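Iron uptake protein A2 (Synechocystis sp., PDB 2VOZ) binds ferric iron in the periplasm and probably delivers it to an ABC transporter that imports the metal into the cell. Local coordinates at residues S33-N37 with P273-A278; L99-V103 with D120-Y124; L108-I112 with W123-T127. The contacts are given in a common frame with arbitrary orientation. Where two conformers were deposited one is given. Numbering follows the deposited sequence.

Contact 1: residues S33-N37 with P273-A278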
ATOM      1  N   SER B  33      24.013   5.310 -11.764  1.00 31.65           N
ATOM      2  CA  SER B  33      23.613   6.306 -10.784  1.00 30.03           C
ATOM      3  C   SER B  33      24.566   6.321  -9.611  1.00 28.42           C
ATOM      4  O   SER B  33      25.275   5.334  -9.381  1.00 27.72           O
ATOM      5  CB  SER B  33      22.221   5.955 -10.251  1.00 30.12           C
ATOM      6  OG  SER B  33      21.307   5.756 -11.306  1.00 30.81           O
ATOM      7  N   ARG B  34      24.556   7.441  -8.875  1.00 26.10           N
ATOM      8  CA  ARG B  34      25.093   7.508  -7.519  1.00 24.34           C
ATOM      9  C   ARG B  34      24.317   6.498  -6.722  1.00 22.14           C
ATOM     10  O   ARG B  34      23.119   6.291  -6.946  1.00 21.57           O
ATOM     11  CB  ARG B  34      24.864   8.877  -6.895  1.00 25.00           C
ATOM     12  CG  ARG B  34      25.387  10.006  -7.744  1.00 28.28           C
ATOM     13  CD  ARG B  34      25.796  11.208  -6.924  1.00 31.91           C
ATOM     14  NE  ARG B  34      27.118  10.994  -6.338  1.00 36.74           N
ATOM     15  CZ  ARG B  34      27.991  11.953  -6.032  1.00 36.10           C
ATOM     16  NH1 ARG B  34      27.718  13.239  -6.278  1.00 37.16           N
ATOM     17  NH2 ARG B  34      29.150  11.608  -5.489  1.00 35.48           N
ATOM     18  N   THR B  35      24.991   5.873  -5.777  1.00 20.29           N
ATOM     19  CA  THR B  35      24.336   4.871  -4.986  0.60 18.93           C
ATOM     20  C   THR B  35      24.728   5.012  -3.526  1.00 17.71           C
ATOM     21  O   THR B  35      25.876   5.351  -3.195  1.00 16.50           O
ATOM     22  CB  THR B  35      24.614   3.441  -5.512  0.60 20.18           C
ATOM     23  OG1 THR B  35      23.862   2.486  -4.754  0.60 21.13           O
ATOM     24  CG2 THR B  35      26.095   3.094  -5.455  0.60 19.65           C
ATOM     25  N   ILE B  36      23.738   4.799  -2.670  1.00 15.66           N
ATOM     26  CA  ILE B  36      24.001   4.715  -1.225  1.00 13.97           C
ATOM     27  C   ILE B  36      23.087   3.681  -0.590  1.00 13.18           C
ATOM     28  O   ILE B  36      22.031   3.331  -1.130  1.00 12.70           O
ATOM     29  CB  ILE B  36      23.749   6.049  -0.500  1.00 13.84           C
ATOM     30  CG1 ILE B  36      22.303   6.511  -0.719  1.00 14.10           C
ATOM     31  CG2 ILE B  36      24.772   7.120  -0.919  1.00 13.78           C
ATOM     32  CD1 ILE B  36      21.842   7.487   0.365  1.00 14.92           C
ATOM     33  N   ASN B  37      23.486   3.226   0.595  1.00 12.73           N
ATOM     34  CA  ASN B  37      22.649   2.363   1.415  1.00 12.25           C
ATOM     35  C   ASN B  37      22.129   3.225   2.552  1.00 12.47           C
ATOM     36  O   ASN B  37      22.884   3.622   3.453  1.00 13.04           O
ATOM     37  CB  ASN B  37      23.477   1.196   1.962  1.00 12.17           C
ATOM     38  CG  ASN B  37      24.110   0.390   0.843  1.00 13.52           C
ATOM     39  OD1 ASN B  37      23.434   0.059  -0.134  1.00 16.58           O
ATOM     40  ND2 ASN B  37      25.409   0.141   0.941  1.00 16.67           N
ATOM     41  N   PRO B 273      30.684   2.723   2.840  1.00 14.53           N
ATOM     42  CA  PRO B 273      31.375   2.347   1.596  1.00 15.94           C
ATOM     43  C   PRO B 273      31.319   3.425   0.508  1.00 17.40           C
ATOM     44  O   PRO B 273      32.255   3.541  -0.299  1.00 18.16           O
ATOM     45  CB  PRO B 273      30.625   1.092   1.137  1.00 16.85           C
ATOM     46  CG  PRO B 273      29.334   1.142   1.786  1.00 16.39           C
ATOM     47  CD  PRO B 273      29.567   1.821   3.131  1.00 14.86           C
ATOM     48  N   ASN B 274      30.234   4.202   0.495  1.00 16.73           N
ATOM     49  CA  ASN B 274      30.000   5.204  -0.543  1.00 17.33           C
ATOM     50  C   ASN B 274      30.031   6.605   0.083  1.00 16.87           C
ATOM     51  O   ASN B 274      29.040   7.331   0.053  1.00 15.99           O
ATOM     52  CB  ASN B 274      28.622   4.983  -1.212  1.00 17.89           C
ATOM     53  CG  ASN B 274      28.432   3.592  -1.791  1.00 19.72           C
ATOM     54  OD1 ASN B 274      28.925   3.291  -2.884  1.00 22.91           O
ATOM     55  ND2 ASN B 274      27.654   2.745  -1.091  1.00 18.47           N
ATOM     56  N   ARG B 275      31.164   6.975   0.669  1.00 16.72           N
ATOM     57  CA  ARG B 275      31.240   8.156   1.509  1.00 16.47           C
ATOM     58  C   ARG B 275      30.908   9.439   0.762  1.00 15.83           C
ATOM     59  O   ARG B 275      30.139  10.274   1.266  1.00 14.32           O
ATOM     60  CB  ARG B 275      32.608   8.286   2.174  1.00 17.51           C
ATOM     61  CG  ARG B 275      32.684   9.420   3.177  1.00 16.17           C
ATOM     62  CD  ARG B 275      34.101   9.499   3.711  1.00 21.44           C
ATOM     63  NE  ARG B 275      34.170  10.427   4.831  1.00 26.20           N
ATOM     64  CZ  ARG B 275      34.455  11.719   4.709  1.00 26.98           C
ATOM     65  NH1 ARG B 275      34.483  12.499   5.783  1.00 29.53           N
ATOM     66  NH2 ARG B 275      34.710  12.228   3.513  1.00 25.88           N
ATOM     67  N   ASP B 276      31.530   9.625  -0.403  1.00 15.70           N
ATOM     68  CA  ASP B 276      31.255  10.828  -1.183  1.00 16.32           C
ATOM     69  C   ASP B 276      29.789  10.932  -1.606  1.00 14.59           C
ATOM     70  O   ASP B 276      29.199  12.024  -1.544  1.00 14.39           O
ATOM     71  CB  ASP B 276      32.186  10.886  -2.379  1.00 18.26           C
ATOM     72  CG  ASP B 276      33.614  11.152  -1.975  1.00 21.85           C
ATOM     73  OD1 ASP B 276      33.863  11.996  -1.072  1.00 28.61           O
ATOM     74  OD2 ASP B 276      34.500  10.495  -2.547  1.00 28.91           O
ATOM     75  N   ALA B 277      29.204   9.809  -2.025  1.00 12.77           N
ATOM     76  CA  ALA B 277      27.786   9.796  -2.400  1.00 12.44           C
ATOM     77  C   ALA B 277      26.919  10.093  -1.187  1.00 11.61           C
ATOM     78  O   ALA B 277      25.875  10.753  -1.292  1.00 10.95           O
ATOM     79  CB  ALA B 277      27.402   8.477  -3.044  1.00 13.82           C
ATOM     80  N   ALA B 278      27.348   9.598  -0.019  1.00 10.80           N
ATOM     81  CA  ALA B 278      26.585   9.811   1.231  1.00 10.45           C
ATOM     82  C   ALA B 278      26.537  11.301   1.585  1.00 10.66           C
ATOM     83  O   ALA B 278      25.483  11.864   1.890  1.00 10.01           O
ATOM     84  CB  ALA B 278      27.220   8.979   2.401  1.00 11.02           C
TER

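Contact 2: residues L99-V103 with D120-Y124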
ATOM      1  N   LEU B  99      28.400   5.312  15.895  1.00 12.20           N
ATOM      2  CA  LEU B  99      28.015   4.897  14.543  1.00 11.75           C
ATOM      3  C   LEU B  99      28.388   5.890  13.449  1.00 10.73           C
ATOM      4  O   LEU B  99      28.468   5.501  12.281  1.00 10.03           O
ATOM      5  CB  LEU B  99      26.508   4.601  14.471  1.00 11.62           C
ATOM      6  CG  LEU B  99      26.078   3.369  15.296  1.00 12.95           C
ATOM      7  CD1 LEU B  99      24.679   2.953  14.902  1.00 14.37           C
ATOM      8  CD2 LEU B  99      27.047   2.197  15.114  1.00 14.57           C
ATOM      9  N   PHE B 100      28.537   7.164  13.821  1.00 10.59           N
ATOM     10  CA  PHE B 100      28.730   8.254  12.852  1.00 10.55           C
ATOM     11  C   PHE B 100      30.187   8.661  12.710  1.00 11.47           C
ATOM     12  O   PHE B 100      30.970   8.607  13.670  1.00 12.51           O
ATOM     13  CB  PHE B 100      27.931   9.508  13.255  1.00 11.01           C
ATOM     14  CG  PHE B 100      26.426   9.334  13.175  1.00 10.47           C
ATOM     15  CD1 PHE B 100      25.643   9.613  14.285  1.00  9.82           C
ATOM     16  CD2 PHE B 100      25.809   8.963  11.980  1.00  9.34           C
ATOM     17  CE1 PHE B 100      24.231   9.471  14.250  1.00 10.51           C
ATOM     18  CE2 PHE B 100      24.376   8.783  11.925  1.00  8.72           C
ATOM     19  CZ  PHE B 100      23.614   9.057  13.080  1.00  7.88           C
ATOM     20  N   GLN B 101      30.535   9.064  11.491  1.00 12.20           N
ATOM     21  CA  GLN B 101      31.773   9.820  11.281  1.00 12.83           C
ATOM     22  C   GLN B 101      31.449  11.285  11.045  1.00 13.01           C
ATOM     23  O   GLN B 101      30.441  11.615  10.417  1.00 11.55           O
ATOM     24  CB  GLN B 101      32.574   9.290  10.100  1.00 12.96           C
ATOM     25  CG  GLN B 101      31.871   9.251   8.747  1.00 12.11           C
ATOM     26  CD  GLN B 101      32.775   8.765   7.640  1.00 14.87           C
ATOM     27  OE1 GLN B 101      33.819   9.385   7.347  1.00 16.80           O
ATOM     28  NE2 GLN B 101      32.377   7.677   6.994  1.00 12.10           N
ATOM     29  N   PRO B 102      32.353  12.161  11.468  1.00 13.00           N
ATOM     30  CA  PRO B 102      32.121  13.576  11.160  1.00 13.68           C
ATOM     31  C   PRO B 102      32.332  13.885   9.688  1.00 14.42           C
ATOM     32  O   PRO B 102      33.196  13.298   9.019  1.00 14.90           O
ATOM     33  CB  PRO B 102      33.148  14.310  12.029  1.00 13.92           C
ATOM     34  CG  PRO B 102      34.284  13.297  12.218  1.00 14.42           C
ATOM     35  CD  PRO B 102      33.596  11.928  12.232  1.00 13.62           C
ATOM     36  N   VAL B 103      31.480  14.736   9.159  1.00 13.76           N
ATOM     37  CA  VAL B 103      31.705  15.222   7.803  1.00 16.18           C
ATOM     38  C   VAL B 103      31.767  16.739   7.813  1.00 16.20           C
ATOM     39  O   VAL B 103      31.159  17.397   8.677  1.00 15.57           O
ATOM     40  CB  VAL B 103      30.667  14.699   6.791  1.00 16.57           C
ATOM     41  CG1 VAL B 103      30.694  13.147   6.705  1.00 18.88           C
ATOM     42  CG2 VAL B 103      29.317  15.197   7.127  1.00 19.61           C
ATOM     43  N   ASP B 120      29.836  18.922  16.062  1.00 14.43           N
ATOM     44  CA  ASP B 120      31.043  18.286  15.536  1.00 15.49           C
ATOM     45  C   ASP B 120      30.820  17.704  14.154  1.00 15.46           C
ATOM     46  O   ASP B 120      31.681  16.976  13.615  1.00 16.74           O
ATOM     47  CB  ASP B 120      31.551  17.213  16.511  1.00 16.09           C
ATOM     48  CG  ASP B 120      31.953  17.787  17.835  1.00 20.17           C
ATOM     49  OD1 ASP B 120      32.543  18.888  17.840  1.00 23.79           O
ATOM     50  OD2 ASP B 120      31.667  17.151  18.871  1.00 22.85           O
ATOM     51  N   GLY B 121      29.667  18.013  13.561  1.00 13.15           N
ATOM     52  CA  GLY B 121      29.378  17.560  12.196  1.00 11.76           C
ATOM     53  C   GLY B 121      29.032  16.085  12.056  1.00 11.67           C
ATOM     54  O   GLY B 121      29.111  15.523  10.968  1.00 12.50           O
ATOM     55  N   LEU B 122      28.611  15.473  13.156  1.00 10.44           N
ATOM     56  CA  LEU B 122      28.294  14.047  13.181  1.00 10.23           C
ATOM     57  C   LEU B 122      26.940  13.741  12.551  1.00 10.48           C
ATOM     58  O   LEU B 122      26.742  12.663  11.995  1.00 10.49           O
ATOM     59  CB  LEU B 122      28.325  13.541  14.616  1.00 11.83           C
ATOM     60  CG  LEU B 122      29.702  13.390  15.275  1.00 13.18           C
ATOM     61  CD1 LEU B 122      29.529  12.960  16.734  1.00 17.64           C
ATOM     62  CD2 LEU B 122      30.533  12.394  14.478  1.00 14.74           C
ATOM     63  N   TRP B 123      25.996  14.678  12.689  1.00  9.90           N
ATOM     64  CA  TRP B 123      24.673  14.496  12.076  1.00  9.34           C
ATOM     65  C   TRP B 123      23.981  15.846  11.930  1.00  8.29           C
ATOM     66  O   TRP B 123      24.424  16.860  12.519  1.00  8.45           O
ATOM     67  CB  TRP B 123      23.824  13.475  12.852  1.00  9.87           C
ATOM     68  CG  TRP B 123      23.710  13.702  14.356  1.00  8.91           C
ATOM     69  CD1 TRP B 123      24.333  12.971  15.338  1.00 10.06           C
ATOM     70  CD2 TRP B 123      22.943  14.712  15.031  1.00 10.29           C
ATOM     71  NE1 TRP B 123      23.986  13.452  16.578  1.00 11.15           N
ATOM     72  CE2 TRP B 123      23.130  14.512  16.420  1.00 10.86           C
ATOM     73  CE3 TRP B 123      22.104  15.757  14.601  1.00 10.88           C
ATOM     74  CZ2 TRP B 123      22.533  15.320  17.378  1.00 12.21           C
ATOM     75  CZ3 TRP B 123      21.496  16.591  15.583  1.00 11.93           C
ATOM     76  CH2 TRP B 123      21.728  16.347  16.957  1.00 11.44           C
ATOM     77  N   TYR B 124      22.907  15.846  11.128  1.00  7.90           N
ATOM     78  CA  TYR B 124      22.307  17.085  10.628  1.00  9.09           C
ATOM     79  C   TYR B 124      20.801  16.951  10.649  1.00  9.56           C
ATOM     80  O   TYR B 124      20.276  15.924  10.229  1.00  9.53           O
ATOM     81  CB  TYR B 124      22.759  17.329   9.166  1.00  9.48           C
ATOM     82  CG  TYR B 124      24.245  17.484   9.120  1.00 11.77           C
ATOM     83  CD1 TYR B 124      25.070  16.379   9.091  1.00 11.03           C
ATOM     84  CD2 TYR B 124      24.824  18.755   9.177  1.00  8.66           C
ATOM     85  CE1 TYR B 124      26.505  16.527   9.095  1.00 10.84           C
ATOM     86  CE2 TYR B 124      26.231  18.923   9.200  1.00 11.17           C
ATOM     87  CZ  TYR B 124      27.050  17.810   9.157  1.00 11.59           C
ATOM     88  OH  TYR B 124      28.413  17.960   9.183  1.00 13.83           O
TER
HETATM   89  O   HOH W   1      28.047  12.477   9.492  1.00 10.68           O

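Contact 3: residues L108-I112 with W123-T127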
ATOM      1  N   LEU B 108      26.219  22.042   3.654  1.00 15.47           N
ATOM      2  CA  LEU B 108      25.468  21.761   4.868  1.00 14.72           C
ATOM      3  C   LEU B 108      25.681  22.827   5.898  1.00 15.22           C
ATOM      4  O   LEU B 108      24.735  23.287   6.533  1.00 14.60           O
ATOM      5  CB  LEU B 108      25.864  20.406   5.459  1.00 14.85           C
ATOM      6  CG  LEU B 108      25.537  19.168   4.630  1.00 14.70           C
ATOM      7  CD1 LEU B 108      26.047  17.917   5.351  1.00 12.20           C
ATOM      8  CD2 LEU B 108      24.017  19.048   4.314  1.00 12.00           C
ATOM      9  N   ASN B 109      26.935  23.244   6.082  1.00 15.44           N
ATOM     10  CA  ASN B 109      27.183  24.284   7.075  1.00 17.31           C
ATOM     11  C   ASN B 109      26.496  25.608   6.744  1.00 17.10           C
ATOM     12  O   ASN B 109      25.972  26.285   7.635  1.00 17.48           O
ATOM     13  CB  ASN B 109      28.676  24.522   7.258  1.00 17.42           C
ATOM     14  CG  ASN B 109      29.375  23.365   7.933  1.00 20.22           C
ATOM     15  OD1 ASN B 109      30.608  23.261   7.865  1.00 26.69           O
ATOM     16  ND2 ASN B 109      28.615  22.483   8.564  1.00 18.18           N
ATOM     17  N   GLU B 110      26.514  25.974   5.468  1.00 16.84           N
ATOM     18  CA  GLU B 110      25.929  27.253   5.065  0.50 16.64           C
ATOM     19  C   GLU B 110      24.411  27.226   5.153  1.00 16.74           C
ATOM     20  O   GLU B 110      23.776  28.251   5.512  1.00 17.14           O
ATOM     21  CB  GLU B 110      26.368  27.616   3.653  0.50 17.09           C
ATOM     22  CG  GLU B 110      27.838  27.968   3.544  0.50 16.75           C
ATOM     23  CD  GLU B 110      28.175  29.384   3.998  0.50 18.39           C
ATOM     24  OE1 GLU B 110      29.373  29.616   4.281  0.50 17.84           O
ATOM     25  OE2 GLU B 110      27.263  30.249   4.053  0.50 17.28           O
ATOM     26  N   ARG B 111      23.809  26.068   4.873  1.00 14.86           N
ATOM     27  CA  ARG B 111      22.347  26.017   4.727  1.00 15.39           C
ATOM     28  C   ARG B 111      21.592  25.611   5.978  1.00 14.29           C
ATOM     29  O   ARG B 111      20.566  26.207   6.301  1.00 14.65           O
ATOM     30  CB  ARG B 111      21.951  25.091   3.574  1.00 15.18           C
ATOM     31  CG  ARG B 111      22.406  25.643   2.215  1.00 15.51           C
ATOM     32  CD  ARG B 111      22.158  24.667   1.055  1.00 17.83           C
ATOM     33  NE  ARG B 111      20.726  24.368   0.949  1.00 21.06           N
ATOM     34  CZ  ARG B 111      19.803  25.186   0.427  1.00 21.67           C
ATOM     35  NH1 ARG B 111      20.155  26.369  -0.078  1.00 23.00           N
ATOM     36  NH2 ARG B 111      18.523  24.814   0.402  1.00 14.11           N
ATOM     37  N   ILE B 112      22.099  24.598   6.663  1.00 12.71           N
ATOM     38  CA  ILE B 112      21.393  24.090   7.842  1.00 12.73           C
ATOM     39  C   ILE B 112      21.708  24.966   9.049  1.00 12.33           C
ATOM     40  O   ILE B 112      22.898  25.148   9.390  1.00 12.45           O
ATOM     41  CB  ILE B 112      21.743  22.616   8.105  1.00 12.13           C
ATOM     42  CG1 ILE B 112      21.298  21.766   6.897  1.00 13.70           C
ATOM     43  CG2 ILE B 112      21.063  22.144   9.402  1.00 11.81           C
ATOM     44  CD1 ILE B 112      21.587  20.281   7.057  1.00 15.51           C
ATOM     45  N   TRP B 123      25.996  14.678  12.689  1.00  9.90           N
ATOM     46  CA  TRP B 123      24.673  14.496  12.076  1.00  9.34           C
ATOM     47  C   TRP B 123      23.981  15.846  11.930  1.00  8.29           C
ATOM     48  O   TRP B 123      24.424  16.860  12.519  1.00  8.45           O
ATOM     49  CB  TRP B 123      23.824  13.475  12.852  1.00  9.87           C
ATOM     50  CG  TRP B 123      23.710  13.702  14.356  1.00  8.91           C
ATOM     51  CD1 TRP B 123      24.333  12.971  15.338  1.00 10.06           C
ATOM     52  CD2 TRP B 123      22.943  14.712  15.031  1.00 10.29           C
ATOM     53  NE1 TRP B 123      23.986  13.452  16.578  1.00 11.15           N
ATOM     54  CE2 TRP B 123      23.130  14.512  16.420  1.00 10.86           C
ATOM     55  CE3 TRP B 123      22.104  15.757  14.601  1.00 10.88           C
ATOM     56  CZ2 TRP B 123      22.533  15.320  17.378  1.00 12.21           C
ATOM     57  CZ3 TRP B 123      21.496  16.591  15.583  1.00 11.93           C
ATOM     58  CH2 TRP B 123      21.728  16.347  16.957  1.00 11.44           C
ATOM     59  N   TYR B 124      22.907  15.846  11.128  1.00  7.90           N
ATOM     60  CA  TYR B 124      22.307  17.085  10.628  1.00  9.09           C
ATOM     61  C   TYR B 124      20.801  16.951  10.649  1.00  9.56           C
ATOM     62  O   TYR B 124      20.276  15.924  10.229  1.00  9.53           O
ATOM     63  CB  TYR B 124      22.759  17.329   9.166  1.00  9.48           C
ATOM     64  CG  TYR B 124      24.245  17.484   9.120  1.00 11.77           C
ATOM     65  CD1 TYR B 124      25.070  16.379   9.091  1.00 11.03           C
ATOM     66  CD2 TYR B 124      24.824  18.755   9.177  1.00  8.66           C
ATOM     67  CE1 TYR B 124      26.505  16.527   9.095  1.00 10.84           C
ATOM     68  CE2 TYR B 124      26.231  18.923   9.200  1.00 11.17           C
ATOM     69  CZ  TYR B 124      27.050  17.810   9.157  1.00 11.59           C
ATOM     70  OH  TYR B 124      28.413  17.960   9.183  1.00 13.83           O
ATOM     71  N   GLY B 125      20.106  17.959  11.165  1.00  9.41           N
ATOM     72  CA  GLY B 125      18.624  17.946  11.069  1.00  9.25           C
ATOM     73  C   GLY B 125      18.177  18.300   9.663  1.00  9.03           C
ATOM     74  O   GLY B 125      18.756  19.192   9.019  1.00  8.90           O
ATOM     75  N   PHE B 126      17.198  17.538   9.159  1.00  8.79           N
ATOM     76  CA  PHE B 126      16.608  17.827   7.863  1.00  9.28           C
ATOM     77  C   PHE B 126      15.142  18.240   7.900  1.00  9.57           C
ATOM     78  O   PHE B 126      14.672  18.850   6.938  1.00 10.37           O
ATOM     79  CB  PHE B 126      16.844  16.675   6.896  1.00  9.53           C
ATOM     80  CG  PHE B 126      18.271  16.542   6.532  1.00  9.73           C
ATOM     81  CD1 PHE B 126      18.849  17.446   5.606  1.00  8.85           C
ATOM     82  CD2 PHE B 126      19.068  15.606   7.158  1.00  9.05           C
ATOM     83  CE1 PHE B 126      20.198  17.353   5.274  1.00  9.43           C
ATOM     84  CE2 PHE B 126      20.429  15.532   6.867  1.00  8.49           C
ATOM     85  CZ  PHE B 126      20.986  16.397   5.916  1.00  8.80           C
ATOM     86  N   THR B 127      14.422  17.886   8.966  1.00  8.48           N
ATOM     87  CA  THR B 127      13.090  18.473   9.205  1.00  8.29           C
ATOM     88  C   THR B 127      13.031  18.826  10.667  1.00  7.81           C
ATOM     89  O   THR B 127      13.853  18.346  11.456  1.00  7.82           O
ATOM     90  CB  THR B 127      11.946  17.464   8.891  1.00  9.56           C
ATOM     91  OG1 THR B 127      12.007  16.407   9.843  1.00 13.02           O
ATOM     92  CG2 THR B 127      12.094  16.934   7.472  1.00 13.58           C
TER

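Contact 1: residues S33-N37 with P273-A278
Ala277 gives up the most surface here, and its small size explains how closely helix and strand approach. Its CA-to-CB bond points at residues 33-37, and the CB atom of Ala277 lies 3.6 Å from CG2 of Ile36 and 3.5 Å from the carbonyl O of Thr35. A longer side chain at this position would meet the strand backbone. Ile36 is buried; its branched CB carries the CG2 methyl over the start of the helix, where Ile36 CG2 also comes within 3.7 Å of the backbone N of Ala278. Farther along the helix, Phe281 extends the same apolar surface around Ile36. Asn274, at the N-cap, makes no capping bond with its side chain. Instead its CA-to-CB bond points toward the strand, Asn274 CG lies 3.4 Å from Thr35 O, and its ND2 donates to Asp81, whose carboxylate also accepts the backbone NH of Asn37. At the exposed side, the long side chain of Arg34 brings its guanidinium to the helix, with Arg34 NH2 3.8 Å from Ala277 CA. Strand 35-40, which runs parallel to both 56-61 and 82-86, is thus covered by helix 275-285 in the layered alpha/beta arrangement of a periplasmic binding protein lobe.

Contact 2: residues L99-V103 with D120-Y124
Leu122 and Phe100 form the apolar centre where two loops on either side of helix 106-111 meet, within the connection from helix 88-96 to strand 124-136 of a periplasmic binding protein lobe. Leu122 suits the spot because one of its methyls reaches across the gap: Leu122 CD2 lies 4.1 Å from Phe100 CB, 3.8 Å from Pro102 CD and 3.7 Å from Gln101 C. The flat Phe100 ring has Trp123 CB over one face, and Phe100 CE1 is 3.7 Å from Trp123 CD1, with the planes of the Phe100 ring and the tryptophan five-membered ring inclined at 58°. Leu91 of helix 88-96 touches both aromatic side chains. Farther along, Val103 CG2 packs 3.7 Å from Tyr124 CE1. The backbones come closest at Pro102 and Leu122, with CA atoms 4.4 Å apart. Here Val103 N donates an almost straight hydrogen bond of 3.1 Å to Gly121 O, supported by a CA-H...O contact of 3.6 Å from Pro102 CA to the same Gly121 O. Glycine fits position 121 doubly: its phi is positive, and a CB would clash with Val103 O. At the polar edge a water completes the join, donating to Gln101 O at 2.7 Å and to Leu122 O at 2.8 Å.

Contact 3: residues L108-I112 with W123-T127
Helix 106-111 packs on the beginning of strand 124-136, a long strand that pairs antiparallel with 219-223, 245-248 and 261-268, consistent with one of the strands that link the two lobes of the periplasmic binding protein fold. Leu108 and Ile112 lie one helical turn apart, joined by the bond from Ile112 N to Leu108 O (2.9 Å), so both present their CA-to-CB bonds to the strand. Each adopts the extended m,t conformation, which carries the CD1 methyl of Ile112 and the two CD methyls of Leu108 across the gap. Tyr124, with chi1 m and chi2 83°, turns a ring face to Leu108: the CD1 methyl of Leu108 stands 3.8 Å from the centroid of the Tyr124 ring, only 6° off its normal, a well-centred CH-pi contact. Phe126 also has chi1 m, and its CE1 lies 3.7 Å from Ile112 CD1; Leu108 CD2 meets the edge of the same ring. Phe126 and Thr127 together face Ser264 in a classic beta bulge. Gly125, between the two aromatic residues, has no side chain and offers its backbone alone. Its carbonyl is buried without a polar partner in the model, and the methyl CD1 of Ile112 sits 3.6 Å from Gly125 O.

Contact 3 is the most buried of the three, whereas contacts 1 and 2 each run from buried residues out to the exposed surface. Contacts 1 and 3 each set a helix against a strand of the same sheet by packing without direct hydrogen bonds; the first mixes Ala and Ile methyls with Asn274 and Arg34, the second sets Leu and Ile methyls on aromatic rings. Contact 2, between irregular loops, adds a backbone hydrogen bond and a bridging water. Contacts 2 and 3 overlap at Trp123 and Tyr124, of which only Tyr124 touches partners in both, Val103 and then Leu108. Arg275 of contact 1 reaches contact 2, its NE 2.7 Å from Gln101 OE1 in a probable hydrogen bond.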